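Side-chain contacts in protein TASOR (PDB 6TL1), which serves as a component of the HUSH complex, which maintains epigenetic silencing of chromatin rich in H3K9me3 by promoting recruitment of SETDB1 and MORC2: residues T98-P103 against H160-A165; L109-D114 against N164-T169; F184-F189 against R195-C200. All blocks are in the same frame, centred on the assembly; numbering follows the deposited sequence.

Overall arrangement
All three contacts belong to the pseudo-PARP domain of TASOR, and two of them meet on one piece of chain: contacts 1 and 2, with centres about 12 Å apart, share Asn164 and Ala165 just past strand 159-162. Contact 1 lays the loop 98-103 on that strand, and contact 2 ties the end of strand 107-110 to the turn that follows strand 159-162. Contact 3, centred about 16 Å from contact 1 and about 22 Å from contact 2, joins the end of strand 181-184 to the start of strand 199-209 in the other sheet. Its Tyr185 OH packs 3.5 Å from His160 CD2 of contact 1, while Leu109 CD1 of the 109-114 segment lies 3.9 Å from Val199 CG1.

Contact 1: residues T98-P103 against H160-A165; sequences TILGSP and HVSKNA
Leu100 and His160 bring the two backbones closest, their CA atoms 6.3 Å apart, where a type I turn from Thr98 to Gly101 faces the strand 160-162. The polar link is a single nearly straight hydrogen bond: His160 ND1 donates to Leu100 O at 2.9 Å, with an angle of 169° at the hydrogen. The carbonyl oxygen lies in the imidazole plane and is met almost end-on, so the ring presents an edge to the turn. Donation from ND1 fixes a proton there, and the other nitrogen, NE2, is hydrogen-bonded to Thr154 OG1, so both ring nitrogens are engaged and the ring's rotation is fixed. In the fold, the contact lays the loop between helix 82-88 and strand 107-110 against strand 159-162 of the mixed four-stranded sheet, within the pseudo-PARP domain. Leu100 supplies nearly half of the buried surface, the largest share of any residue. With CG beside its backbone N (chi1 -61°), its two methyls fork along the strand: CD1 sits 3.5 Å from His160 O and also reaches Val161 CA, whereas CD2 packs 3.4 Å from Ser162 OG. The same leucine touches Ile142 and Tyr183 on the strands flanking 159-162.

Contact 2: residues L109-D114 against N164-T169; sequences LSRYAD and NANRIT
Arg111 reaches Asn166 through a two-nitrogen grip on one amide oxygen. NH1 donates to Asn166 OD1 at 3.0 Å and NH2 to the same Asn166 OD1 at 3.2 Å, so the end of the guanidinium, rather than its NE side, faces the asparagine. The oxygen lies in the guanidinium plane for both bonds, but the two donors meet it differently: NH1 stands almost straight off the end of the amide C=O, while NH2 rises 40° out of the carbonyl plane, away from a lone-pair direction. The guanidinium and amide planes are 65° apart, and the two side chains run roughly at right angles. Arg111 CG lies anti to the backbone N (chi1 168°), and the chain stays extended as far as NE, which carries the charged end across to the other segment.

A second polar connection runs through water. One water molecule accepts from Tyr112 OH at 3.0 Å and donates to the backbone oxygens of Ala165 and Ile168, linking the phenol to two carbonyls of the turn.

Van der Waals contact across the segments is slight: Ala165 CB lies at the guanidinium edge, 4.0 Å from Arg111 NH1. Within 109-114, Arg111 CG lies over the centre of one face of the Tyr112 ring, while Tyr112 OH lies above one guanidinium face, offset toward its rim, so the adjacent side chains travel together toward the turn.

The contact joins the residues leaving strand 107-110, where the backbone of Ser110 is also hydrogen-bonded to Phe74 of strand 71-77, to the short 3-10 segment 165-167 between strand 159-162 and helix 176-179. Ile168 touches Ala176 of that helix, while the backbone of Arg111 is hydrogen-bonded to Thr180, just before strand 181-184.

Contact 3: residues F184-F189 against R195-C200; sequences FYEYGF and RPRHVC
Glu186, Phe184 and His198 bury the most surface here, the first through charge, the others through their rings. With CG anti to the backbone N (chi1 -173°) and the chain extended beyond it, Glu186 carries its carboxylate to Arg197, which meets it side-on in a bidentate salt bridge, NH1 2.7 Å from Glu186 OE2 and NE 3.2 Å from Glu186 OE1; NE also bonds to OE2. All three bonds come from the syn side, with carboxylate and guanidinium planes 26° apart. Arg197 N donates to OE1 from the opposite face of the carboxylate plane to NE. Lys54 of helix 45-60 also pairs with OE2, and the two cations probably favour the ionised acid; Glu57 is a second partner of Arg197 NH1.

Phe184 points an edge at the face of His198 in an offset edge-to-face pair, centroids 5.4 Å apart and planes at 75°. One phenylalanine face receives Val199 CG2 in a CH-pi contact, 3.8 Å from the centroid of the Phe184 ring. His198 NE2 is hydrogen-bonded to Glu158 O, fixing the ring's rotation.

A polar bridge beside an aromatic-aliphatic cluster joins the ends of the connection between strands 181-184 and 199-209, of the two sheets of the pseudo-PARP fold.

Contact 1: residues T98-P103 against H160-A165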
loop_
_atom_site.group_PDB
_atom_site.type_symbol
_atom_site.label_atom_id
_atom_site.label_comp_id
_atom_site.label_asym_id
_atom_site.label_seq_id
_atom_site.Cartn_x
_atom_site.Cartn_y
_atom_site.Cartn_z
ATOM N N THR A 98 13.440 -4.624 3.982
ATOM C CA THR A 98 14.062 -5.777 3.338
ATOM C C THR A 98 13.406 -7.102 3.704
ATOM O O THR A 98 13.769 -8.136 3.134
ATOM C CB THR A 98 15.551 -5.844 3.705
ATOM O OG1 THR A 98 15.678 -5.932 5.124
ATOM C CG2 THR A 98 16.281 -4.592 3.237
ATOM N N ILE A 99 12.423 -7.089 4.602
ATOM C CA ILE A 99 11.950 -8.304 5.255
ATOM C C ILE A 99 11.304 -9.289 4.283
ATOM O O ILE A 99 11.392 -10.506 4.484
ATOM C CB ILE A 99 10.997 -7.894 6.400
ATOM C CG1 ILE A 99 10.748 -9.044 7.358
ATOM C CG2 ILE A 99 9.683 -7.350 5.874
ATOM C CD1 ILE A 99 9.859 -8.608 8.496
ATOM N N LEU A 100 10.640 -8.803 3.230
ATOM C CA LEU A 100 9.946 -9.666 2.277
ATOM C C LEU A 100 10.683 -9.782 0.947
ATOM O O LEU A 100 10.159 -10.384 -0.001
ATOM C CB LEU A 100 8.527 -9.152 2.025
ATOM C CG LEU A 100 7.561 -9.074 3.209
ATOM C CD1 LEU A 100 6.197 -8.597 2.738
ATOM C CD2 LEU A 100 7.460 -10.416 3.967
ATOM N N GLY A 101 11.875 -9.213 0.845
ATOM C CA GLY A 101 12.621 -9.239 -0.398
ATOM C C GLY A 101 13.241 -7.885 -0.631
ATOM O O GLY A 101 12.855 -6.911 0.027
ATOM N N SER A 102 14.173 -7.802 -1.576
ATOM C CA SER A 102 14.920 -6.570 -1.780
ATOM C C SER A 102 13.984 -5.453 -2.232
ATOM O O SER A 102 13.140 -5.676 -3.115
ATOM C CB SER A 102 16.033 -6.763 -2.813
ATOM O OG SER A 102 16.699 -5.532 -3.094
ATOM N N PRO A 103 14.087 -4.260 -1.651
ATOM C CA PRO A 103 13.278 -3.133 -2.128
ATOM C C PRO A 103 13.677 -2.659 -3.504
ATOM O O PRO A 103 12.959 -1.833 -4.083
ATOM C CB PRO A 103 13.537 -2.049 -1.083
ATOM C CG PRO A 103 14.906 -2.363 -0.571
ATOM C CD PRO A 103 15.035 -3.857 -0.593
ATOM N N HIS A 160 4.331 -10.659 -2.048
ATOM C CA HIS A 160 4.696 -11.365 -0.827
ATOM C C HIS A 160 3.994 -10.727 0.359
ATOM O O HIS A 160 3.784 -9.512 0.384
ATOM C CB HIS A 160 6.205 -11.310 -0.588
ATOM C CG HIS A 160 7.011 -12.102 -1.573
ATOM N ND1 HIS A 160 8.391 -12.112 -1.564
ATOM C CD2 HIS A 160 6.637 -12.918 -2.588
ATOM C CE1 HIS A 160 8.832 -12.909 -2.521
ATOM N NE2 HIS A 160 7.787 -13.405 -3.163
ATOM N N VAL A 161 3.663 -11.553 1.363
ATOM C CA VAL A 161 3.184 -11.077 2.656
ATOM C C VAL A 161 3.855 -11.931 3.725
ATOM O O VAL A 161 4.382 -13.007 3.444
ATOM C CB VAL A 161 1.642 -11.142 2.835
ATOM C CG1 VAL A 161 0.933 -10.407 1.710
ATOM C CG2 VAL A 161 1.163 -12.586 2.943
ATOM N N SER A 162 3.855 -11.423 4.959
ATOM C CA SER A 162 4.443 -12.170 6.070
ATOM C C SER A 162 3.511 -13.291 6.492
ATOM O O SER A 162 2.343 -13.051 6.799
ATOM C CB SER A 162 4.730 -11.253 7.252
ATOM O OG SER A 162 5.780 -10.361 6.909
ATOM N N LYS A 163 4.071 -14.497 6.613
ATOM C CA LYS A 163 3.288 -15.702 6.888
ATOM C C LYS A 163 2.336 -15.565 8.075
ATOM O O LYS A 163 1.164 -15.964 7.995
ATOM C CB LYS A 163 4.238 -16.877 7.131
ATOM C CG LYS A 163 3.532 -18.216 7.245
ATOM C CD LYS A 163 3.291 -18.825 5.882
ATOM C CE LYS A 163 2.230 -19.904 5.965
ATOM N NZ LYS A 163 2.483 -20.812 7.116
ATOM N N ASN A 164 2.812 -15.038 9.194
ATOM C CA ASN A 164 2.003 -15.031 10.410
ATOM C C ASN A 164 1.639 -13.623 10.867
ATOM O O ASN A 164 1.491 -13.379 12.063
ATOM C CB ASN A 164 2.719 -15.786 11.530
ATOM C CG ASN A 164 2.744 -17.284 11.296
ATOM O OD1 ASN A 164 1.703 -17.900 11.054
ATOM N ND2 ASN A 164 3.931 -17.880 11.368
ATOM N N ALA A 165 1.433 -12.711 9.914
ATOM C CA ALA A 165 1.147 -11.315 10.238
ATOM C C ALA A 165 -0.122 -11.134 11.058
ATOM O O ALA A 165 -0.254 -10.126 11.764
ATOM C CB ALA A 165 1.040 -10.499 8.946
#

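Contact 2: residues L109-D114 against N164-T169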
loop_
_atom_site.group_PDB
_atom_site.type_symbol
_atom_site.label_atom_id
_atom_site.label_comp_id
_atom_site.label_asym_id
_atom_site.label_seq_id
_atom_site.Cartn_x
_atom_site.Cartn_y
_atom_site.Cartn_z
ATOM N N LEU A 109 4.000 -1.663 0.656
ATOM C CA LEU A 109 2.856 -0.867 1.098
ATOM C C LEU A 109 2.373 -1.366 2.455
ATOM O O LEU A 109 2.409 -2.564 2.727
ATOM C CB LEU A 109 1.691 -0.928 0.072
ATOM C CG LEU A 109 1.961 -0.381 -1.334
ATOM C CD1 LEU A 109 0.778 -0.563 -2.243
ATOM C CD2 LEU A 109 2.240 1.108 -1.213
ATOM N N SER A 110 1.901 -0.437 3.302
ATOM C CA SER A 110 1.356 -0.808 4.609
ATOM C C SER A 110 -0.025 -1.424 4.454
ATOM O O SER A 110 -0.862 -0.935 3.689
ATOM C CB SER A 110 1.234 0.404 5.539
ATOM O OG SER A 110 2.469 0.835 6.058
ATOM N N ARG A 111 -0.258 -2.502 5.193
ATOM C CA ARG A 111 -1.581 -3.113 5.272
ATOM C C ARG A 111 -2.542 -2.263 6.102
ATOM O O ARG A 111 -3.759 -2.292 5.873
ATOM C CB ARG A 111 -1.455 -4.513 5.882
ATOM C CG ARG A 111 -2.747 -5.184 6.301
ATOM C CD ARG A 111 -2.575 -6.691 6.460
ATOM N NE ARG A 111 -3.730 -7.298 7.123
ATOM C CZ ARG A 111 -3.719 -8.484 7.735
ATOM N NH1 ARG A 111 -2.608 -9.204 7.780
ATOM N NH2 ARG A 111 -4.825 -8.949 8.308
ATOM N N TYR A 112 -2.023 -1.538 7.085
ATOM C CA TYR A 112 -2.834 -0.869 8.092
ATOM C C TYR A 112 -2.625 0.635 8.021
ATOM O O TYR A 112 -1.485 1.106 7.948
ATOM C CB TYR A 112 -2.497 -1.377 9.494
ATOM C CG TYR A 112 -2.839 -2.828 9.732
ATOM C CD1 TYR A 112 -4.158 -3.233 9.794
ATOM C CD2 TYR A 112 -1.840 -3.796 9.900
ATOM C CE1 TYR A 112 -4.497 -4.544 10.023
ATOM C CE2 TYR A 112 -2.173 -5.132 10.125
ATOM C CZ TYR A 112 -3.515 -5.488 10.191
ATOM O OH TYR A 112 -3.907 -6.779 10.413
ATOM N N ALA A 113 -3.728 1.385 8.067
ATOM C CA ALA A 113 -3.660 2.832 7.910
ATOM C C ALA A 113 -3.137 3.553 9.141
ATOM O O ALA A 113 -2.857 4.753 9.042
ATOM C CB ALA A 113 -5.041 3.388 7.559
ATOM N N ASP A 114 -3.021 2.882 10.295
ATOM C CA ASP A 114 -2.450 3.507 11.483
ATOM C C ASP A 114 -1.029 3.033 11.773
ATOM O O ASP A 114 -0.465 3.400 12.808
ATOM C CB ASP A 114 -3.351 3.288 12.716
ATOM C CG ASP A 114 -3.710 1.829 12.949
ATOM O OD1 ASP A 114 -3.431 0.977 12.073
ATOM O OD2 ASP A 114 -4.323 1.543 14.002
ATOM N N ASN A 164 2.812 -15.038 9.194
ATOM C CA ASN A 164 2.003 -15.031 10.410
ATOM C C ASN A 164 1.639 -13.623 10.867
ATOM O O ASN A 164 1.491 -13.379 12.063
ATOM C CB ASN A 164 2.719 -15.786 11.530
ATOM C CG ASN A 164 2.744 -17.284 11.296
ATOM O OD1 ASN A 164 1.703 -17.900 11.054
ATOM N ND2 ASN A 164 3.931 -17.880 11.368
ATOM N N ALA A 165 1.433 -12.711 9.914
ATOM C CA ALA A 165 1.147 -11.315 10.238
ATOM C C ALA A 165 -0.122 -11.134 11.058
ATOM O O ALA A 165 -0.254 -10.126 11.764
ATOM C CB ALA A 165 1.040 -10.499 8.946
ATOM N N ASN A 166 -1.074 -12.059 10.976
ATOM C CA ASN A 166 -2.264 -11.919 11.821
ATOM C C ASN A 166 -1.948 -12.066 13.307
ATOM O O ASN A 166 -2.773 -11.681 14.140
ATOM C CB ASN A 166 -3.357 -12.902 11.393
ATOM C CG ASN A 166 -3.900 -12.598 9.996
ATOM O OD1 ASN A 166 -3.502 -11.620 9.358
ATOM N ND2 ASN A 166 -4.835 -13.422 9.530
ATOM N N ARG A 167 -0.787 -12.626 13.657
ATOM C CA ARG A 167 -0.343 -12.604 15.048
ATOM C C ARG A 167 -0.188 -11.176 15.555
ATOM O O ARG A 167 -0.256 -10.936 16.761
ATOM C CB ARG A 167 0.980 -13.361 15.189
ATOM C CG ARG A 167 0.839 -14.867 15.153
ATOM C CD ARG A 167 2.188 -15.548 15.314
ATOM N NE ARG A 167 2.101 -16.982 15.050
ATOM C CZ ARG A 167 3.150 -17.794 14.951
ATOM N NH1 ARG A 167 4.379 -17.315 15.096
ATOM N NH2 ARG A 167 2.967 -19.085 14.705
ATOM N N ILE A 168 0.101 -10.231 14.662
ATOM C CA ILE A 168 0.313 -8.846 15.070
ATOM C C ILE A 168 -1.031 -8.222 15.452
ATOM O O ILE A 168 -1.946 -8.124 14.623
ATOM C CB ILE A 168 1.000 -8.053 13.951
ATOM C CG1 ILE A 168 2.462 -8.495 13.805
ATOM C CG2 ILE A 168 0.987 -6.572 14.259
ATOM C CD1 ILE A 168 3.245 -8.484 15.113
ATOM N N THR A 169 -1.163 -7.789 16.711
ATOM C CA THR A 169 -2.385 -7.120 17.147
ATOM C C THR A 169 -2.148 -5.730 17.715
ATOM O O THR A 169 -3.123 -4.999 17.937
ATOM C CB THR A 169 -3.147 -7.956 18.194
ATOM O OG1 THR A 169 -2.372 -8.085 19.393
ATOM C CG2 THR A 169 -3.485 -9.331 17.644
HETATM O O HOH W 1 -1.905 -8.252 12.036
#

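Contact 3: residues F184-F189 against R195-C200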
loop_
_atom_site.group_PDB
_atom_site.type_symbol
_atom_site.label_atom_id
_atom_site.label_comp_id
_atom_site.label_asym_id
_atom_site.label_seq_id
_atom_site.Cartn_x
_atom_site.Cartn_y
_atom_site.Cartn_z
ATOM N N PHE A 184 4.757 -5.897 -3.499
ATOM C CA PHE A 184 4.257 -6.077 -4.852
ATOM C C PHE A 184 5.395 -6.028 -5.864
ATOM O O PHE A 184 6.310 -5.210 -5.758
ATOM C CB PHE A 184 3.219 -5.007 -5.179
ATOM C CG PHE A 184 1.923 -5.199 -4.457
ATOM C CD1 PHE A 184 0.934 -6.009 -4.991
ATOM C CD2 PHE A 184 1.699 -4.583 -3.240
ATOM C CE1 PHE A 184 -0.264 -6.202 -4.319
ATOM C CE2 PHE A 184 0.499 -4.763 -2.568
ATOM C CZ PHE A 184 -0.476 -5.585 -3.110
ATOM N N TYR A 185 5.330 -6.899 -6.856
ATOM C CA TYR A 185 6.364 -6.941 -7.872
ATOM C C TYR A 185 5.736 -7.493 -9.135
ATOM O O TYR A 185 4.632 -8.048 -9.115
ATOM C CB TYR A 185 7.544 -7.810 -7.428
ATOM C CG TYR A 185 7.065 -9.180 -7.048
ATOM C CD1 TYR A 185 6.915 -10.176 -8.006
ATOM C CD2 TYR A 185 6.742 -9.478 -5.731
ATOM C CE1 TYR A 185 6.455 -11.427 -7.662
ATOM C CE2 TYR A 185 6.297 -10.734 -5.372
ATOM C CZ TYR A 185 6.155 -11.703 -6.336
ATOM O OH TYR A 185 5.698 -12.950 -5.984
ATOM N N GLU A 186 6.470 -7.374 -10.233
ATOM C CA GLU A 186 5.980 -7.914 -11.490
ATOM C C GLU A 186 7.167 -8.201 -12.389
ATOM O O GLU A 186 8.003 -7.320 -12.618
ATOM C CB GLU A 186 5.006 -6.944 -12.164
ATOM C CG GLU A 186 4.335 -7.517 -13.381
ATOM C CD GLU A 186 3.201 -6.652 -13.911
ATOM O OE1 GLU A 186 3.125 -5.454 -13.566
ATOM O OE2 GLU A 186 2.395 -7.180 -14.701
ATOM N N TYR A 187 7.243 -9.428 -12.890
ATOM C CA TYR A 187 8.272 -9.748 -13.852
ATOM C C TYR A 187 7.807 -9.286 -15.227
ATOM O O TYR A 187 6.664 -9.540 -15.625
ATOM C CB TYR A 187 8.546 -11.251 -13.863
ATOM C CG TYR A 187 9.401 -11.729 -12.710
ATOM C CD1 TYR A 187 10.787 -11.681 -12.780
ATOM C CD2 TYR A 187 8.819 -12.240 -11.551
ATOM C CE1 TYR A 187 11.575 -12.131 -11.730
ATOM C CE2 TYR A 187 9.600 -12.696 -10.491
ATOM C CZ TYR A 187 10.974 -12.633 -10.587
ATOM O OH TYR A 187 11.762 -13.069 -9.549
ATOM N N GLY A 188 8.691 -8.616 -15.949
ATOM C CA GLY A 188 8.517 -8.399 -17.365
ATOM C C GLY A 188 9.070 -9.616 -18.051
ATOM O O GLY A 188 9.176 -10.699 -17.452
ATOM N N PHE A 189 9.458 -9.471 -19.305
ATOM C CA PHE A 189 10.131 -10.574 -19.978
ATOM C C PHE A 189 11.630 -10.313 -19.902
ATOM O O PHE A 189 12.153 -9.429 -20.586
ATOM C CB PHE A 189 9.643 -10.750 -21.408
ATOM C CG PHE A 189 10.535 -11.625 -22.241
ATOM C CD1 PHE A 189 11.027 -12.820 -21.726
ATOM C CD2 PHE A 189 10.862 -11.272 -23.541
ATOM C CE1 PHE A 189 11.861 -13.633 -22.481
ATOM C CE2 PHE A 189 11.685 -12.080 -24.309
ATOM C CZ PHE A 189 12.184 -13.263 -23.778
ATOM N N ARG A 195 7.890 -0.698 -12.099
ATOM C CA ARG A 195 6.604 -0.284 -11.551
ATOM C C ARG A 195 5.591 -1.413 -11.734
ATOM O O ARG A 195 5.117 -1.647 -12.854
ATOM C CB ARG A 195 6.097 0.996 -12.212
ATOM C CG ARG A 195 4.713 1.408 -11.695
ATOM C CD ARG A 195 4.218 2.691 -12.318
ATOM N NE ARG A 195 4.277 2.650 -13.770
ATOM C CZ ARG A 195 3.382 2.033 -14.540
ATOM N NH1 ARG A 195 2.359 1.375 -14.004
ATOM N NH2 ARG A 195 3.521 2.057 -15.861
ATOM N N PRO A 196 5.246 -2.129 -10.663
ATOM C CA PRO A 196 4.192 -3.145 -10.777
ATOM C C PRO A 196 2.877 -2.479 -11.120
ATOM O O PRO A 196 2.549 -1.425 -10.575
ATOM C CB PRO A 196 4.150 -3.775 -9.377
ATOM C CG PRO A 196 5.486 -3.448 -8.766
ATOM C CD PRO A 196 5.812 -2.077 -9.306
ATOM N N ARG A 197 2.127 -3.086 -12.039
ATOM C CA ARG A 197 0.914 -2.441 -12.527
ATOM C C ARG A 197 -0.340 -2.776 -11.726
ATOM O O ARG A 197 -1.365 -2.098 -11.914
ATOM C CB ARG A 197 0.651 -2.779 -14.001
ATOM C CG ARG A 197 1.835 -2.651 -14.962
ATOM C CD ARG A 197 1.499 -3.308 -16.311
ATOM N NE ARG A 197 1.569 -4.753 -16.249
ATOM C CZ ARG A 197 1.080 -5.556 -17.186
ATOM N NH1 ARG A 197 1.189 -6.871 -17.062
ATOM N NH2 ARG A 197 0.422 -5.052 -18.220
ATOM N N HIS A 198 -0.289 -3.762 -10.826
ATOM C CA HIS A 198 -1.435 -4.079 -9.981
ATOM C C HIS A 198 -1.436 -3.270 -8.682
ATOM O O HIS A 198 -2.105 -3.643 -7.716
ATOM C CB HIS A 198 -1.516 -5.594 -9.720
ATOM C CG HIS A 198 -0.234 -6.233 -9.280
ATOM N ND1 HIS A 198 0.959 -6.080 -9.958
ATOM C CD2 HIS A 198 0.028 -7.085 -8.256
ATOM C CE1 HIS A 198 1.904 -6.776 -9.352
ATOM N NE2 HIS A 198 1.368 -7.390 -8.311
ATOM N N VAL A 199 -0.725 -2.150 -8.677
ATOM C CA VAL A 199 -0.737 -1.129 -7.644
ATOM C C VAL A 199 -1.042 0.194 -8.329
ATOM O O VAL A 199 -0.364 0.562 -9.294
ATOM C CB VAL A 199 0.616 -1.056 -6.918
ATOM C CG1 VAL A 199 0.673 0.158 -6.031
ATOM C CG2 VAL A 199 0.871 -2.363 -6.129
ATOM N N CYS A 200 -2.079 0.895 -7.856
ATOM C CA CYS A 200 -2.507 2.134 -8.510
ATOM C C CYS A 200 -2.948 3.168 -7.480
ATOM O O CYS A 200 -3.805 2.864 -6.632
ATOM C CB CYS A 200 -3.648 1.847 -9.493
ATOM S SG CYS A 200 -4.111 3.259 -10.511
#